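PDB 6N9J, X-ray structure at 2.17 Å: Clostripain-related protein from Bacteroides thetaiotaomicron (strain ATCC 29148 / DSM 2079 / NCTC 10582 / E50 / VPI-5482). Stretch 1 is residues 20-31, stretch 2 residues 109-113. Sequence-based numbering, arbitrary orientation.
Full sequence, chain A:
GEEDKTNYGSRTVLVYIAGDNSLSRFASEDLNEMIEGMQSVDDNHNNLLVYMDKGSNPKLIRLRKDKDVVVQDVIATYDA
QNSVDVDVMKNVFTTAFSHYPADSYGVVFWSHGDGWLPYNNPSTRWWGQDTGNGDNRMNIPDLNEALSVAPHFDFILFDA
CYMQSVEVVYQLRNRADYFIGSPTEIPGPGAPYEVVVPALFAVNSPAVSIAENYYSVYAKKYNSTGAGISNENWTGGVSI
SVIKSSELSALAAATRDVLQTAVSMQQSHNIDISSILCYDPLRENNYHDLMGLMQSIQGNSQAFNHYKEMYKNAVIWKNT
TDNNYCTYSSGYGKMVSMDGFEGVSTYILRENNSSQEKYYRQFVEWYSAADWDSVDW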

# COMPACT_ATOMS: atom_id res chain seq x y z
N ASP A 20 -10.56 7.59 10.48
CA ASP A 20 -10.75 8.40 11.68
C ASP A 20 -9.39 8.91 12.15
O ASP A 20 -8.77 8.35 13.05
CB ASP A 20 -11.44 7.64 12.81
CG ASP A 20 -11.86 8.57 13.94
OD1 ASP A 20 -11.79 9.80 13.72
OD2 ASP A 20 -12.27 8.09 15.02
N ASN A 21 -8.98 10.01 11.53
CA ASN A 21 -7.63 10.53 11.63
C ASN A 21 -7.56 11.73 10.70
O ASN A 21 -8.58 12.12 10.11
CB ASN A 21 -6.59 9.48 11.25
CG ASN A 21 -6.83 8.90 9.86
OD1 ASN A 21 -7.03 9.63 8.88
ND2 ASN A 21 -6.79 7.57 9.75
N SER A 22 -6.37 12.28 10.51
CA SER A 22 -6.21 13.52 9.76
C SER A 22 -6.68 13.44 8.30
O SER A 22 -6.91 14.48 7.67
CB SER A 22 -4.75 13.97 9.81
OG SER A 22 -3.88 12.94 9.37
N LEU A 23 -6.82 12.22 7.78
CA LEU A 23 -7.16 12.03 6.38
C LEU A 23 -8.66 12.04 6.14
O LEU A 23 -9.11 11.85 5.00
CB LEU A 23 -6.57 10.71 5.87
CG LEU A 23 -5.03 10.68 5.86
CD1 LEU A 23 -4.53 9.34 5.39
CD2 LEU A 23 -4.49 11.81 4.99
N SER A 24 -9.44 12.27 7.19
CA SER A 24 -10.90 12.14 7.11
C SER A 24 -11.49 12.98 5.98
O SER A 24 -12.51 12.61 5.40
CB SER A 24 -11.55 12.52 8.42
OG SER A 24 -11.25 13.87 8.74
N ARG A 25 -10.83 14.09 5.67
CA ARG A 25 -11.30 15.04 4.66
C ARG A 25 -11.18 14.52 3.22
O ARG A 25 -11.73 15.13 2.30
CB ARG A 25 -10.54 16.37 4.78
CG ARG A 25 -9.18 16.35 4.11
CD ARG A 25 -8.54 17.74 4.09
NE ARG A 25 -7.94 18.09 5.38
CZ ARG A 25 -7.45 19.29 5.68
NH1 ARG A 25 -7.48 20.27 4.80
NH2 ARG A 25 -6.91 19.49 6.88
N PHE A 26 -10.46 13.42 3.01
CA PHE A 26 -10.31 12.88 1.66
C PHE A 26 -11.29 11.73 1.35
O PHE A 26 -11.58 11.45 0.19
CB PHE A 26 -8.88 12.37 1.43
CG PHE A 26 -7.83 13.43 1.56
CD1 PHE A 26 -7.72 14.44 0.61
CD2 PHE A 26 -6.92 13.40 2.61
CE1 PHE A 26 -6.74 15.42 0.72
CE2 PHE A 26 -5.95 14.37 2.73
CZ PHE A 26 -5.86 15.39 1.78
N ALA A 27 -11.78 11.08 2.40
CA ALA A 27 -12.54 9.83 2.25
C ALA A 27 -13.78 9.95 1.36
O ALA A 27 -13.90 9.23 0.37
CB ALA A 27 -12.94 9.31 3.62
N SER A 28 -14.70 10.87 1.69
CA SER A 28 -15.96 11.02 0.94
C SER A 28 -15.73 11.31 -0.54
O SER A 28 -16.47 10.82 -1.39
CB SER A 28 -16.82 12.12 1.56
OG SER A 28 -17.39 11.69 2.77
N GLU A 29 -14.70 12.10 -0.83
CA GLU A 29 -14.31 12.44 -2.19
C GLU A 29 -13.91 11.19 -2.98
O GLU A 29 -14.34 11.01 -4.13
CB GLU A 29 -13.15 13.45 -2.17
N ASP A 30 -13.09 10.33 -2.37
CA ASP A 30 -12.73 9.05 -2.99
C ASP A 30 -13.98 8.19 -3.19
O ASP A 30 -14.11 7.48 -4.20
CB ASP A 30 -11.68 8.31 -2.15
CG ASP A 30 -10.26 8.87 -2.33
OD1 ASP A 30 -9.96 9.51 -3.37
OD2 ASP A 30 -9.43 8.65 -1.42
N LEU A 31 -14.90 8.24 -2.23
CA LEU A 31 -16.18 7.53 -2.37
C LEU A 31 -16.95 8.05 -3.58
O LEU A 31 -17.45 7.26 -4.38
CB LEU A 31 -17.03 7.65 -1.11
CG LEU A 31 -18.44 7.05 -1.24
CD1 LEU A 31 -18.39 5.57 -1.65
CD2 LEU A 31 -19.23 7.22 0.05
N PHE A 109 -6.36 -1.11 1.13
CA PHE A 109 -6.20 -0.58 2.48
C PHE A 109 -5.92 0.91 2.41
O PHE A 109 -4.84 1.30 2.00
CB PHE A 109 -5.09 -1.29 3.24
CG PHE A 109 -5.44 -2.71 3.60
CD1 PHE A 109 -6.40 -2.97 4.56
CD2 PHE A 109 -4.82 -3.77 2.97
CE1 PHE A 109 -6.74 -4.27 4.88
CE2 PHE A 109 -5.14 -5.07 3.29
CZ PHE A 109 -6.10 -5.32 4.24
N TRP A 110 -6.91 1.70 2.80
CA TRP A 110 -6.88 3.16 2.71
C TRP A 110 -6.68 3.79 4.09
O TRP A 110 -7.57 3.74 4.94
CB TRP A 110 -8.21 3.62 2.10
CG TRP A 110 -8.41 5.07 1.69
CD1 TRP A 110 -8.61 5.52 0.41
CD2 TRP A 110 -8.53 6.22 2.54
NE1 TRP A 110 -8.82 6.88 0.41
CE2 TRP A 110 -8.78 7.33 1.70
CE3 TRP A 110 -8.44 6.42 3.93
CZ2 TRP A 110 -8.94 8.62 2.21
CZ3 TRP A 110 -8.59 7.71 4.42
CH2 TRP A 110 -8.83 8.79 3.57
N SER A 111 -5.50 4.37 4.32
CA SER A 111 -5.19 5.02 5.60
C SER A 111 -3.80 5.62 5.60
O SER A 111 -3.15 5.74 4.55
CB SER A 111 -5.30 4.04 6.76
OG SER A 111 -5.46 4.72 7.99
N HIS A 112 -3.34 5.98 6.79
CA HIS A 112 -1.94 6.23 7.06
C HIS A 112 -1.15 4.92 6.99
O HIS A 112 -1.71 3.84 7.19
CB HIS A 112 -1.75 6.88 8.44
CG HIS A 112 -2.13 8.33 8.48
ND1 HIS A 112 -1.36 9.32 7.89
CD2 HIS A 112 -3.19 8.96 9.03
CE1 HIS A 112 -1.93 10.49 8.08
NE2 HIS A 112 -3.05 10.30 8.77
N GLY A 113 0.15 5.02 6.73
CA GLY A 113 1.03 3.87 6.68
C GLY A 113 2.45 4.28 7.02
O GLY A 113 2.83 5.44 6.84

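How does the loop before the helix prepare for the contact? Asn21 points toward stretch 2 from a buried position, and its carboxamide works locally too: OD1 accepts from Leu23 N at 2.8 Å, capping the turn that leads into the helix. The same side chain lies at the edge of the His112 ring, with CG 3.7 Å from His112 CD2.

What fixes the imidazole? The short side chain of Ser22 places OG 2.8 Å from His112 NE2, which donates a hydrogen bond to it. Leu23 covers a face of the same ring, its CD1 methyl 3.8 Å from the centroid and almost on the ring normal, a CH-pi contact that suits a branched apolar side chain.

How is the indole received? Trp110 extends toward the helix and meets the turn before the helix and the helix start: Leu23 O, 3.4 Å from Trp110 CH2, and Phe26 CB, 3.8 Å from Trp110 CZ2, lie at the ring edge, while Leu23 CB makes an apolar contact with Trp110 CH2 at 3.8 Å. The Phe26 ring itself leads away. Ala27, with only a methyl, brings CB to 4.1 Å from Trp110 CH2.

What holds the indole nitrogen? Buried Asp30 accepts a short, nearly straight hydrogen bond, Trp110 NE1 to Asp30 OD2 at 2.6 Å. The carboxylate thus satisfies the indole's one polar hydrogen within a contact burying 400 Å², both sides summed.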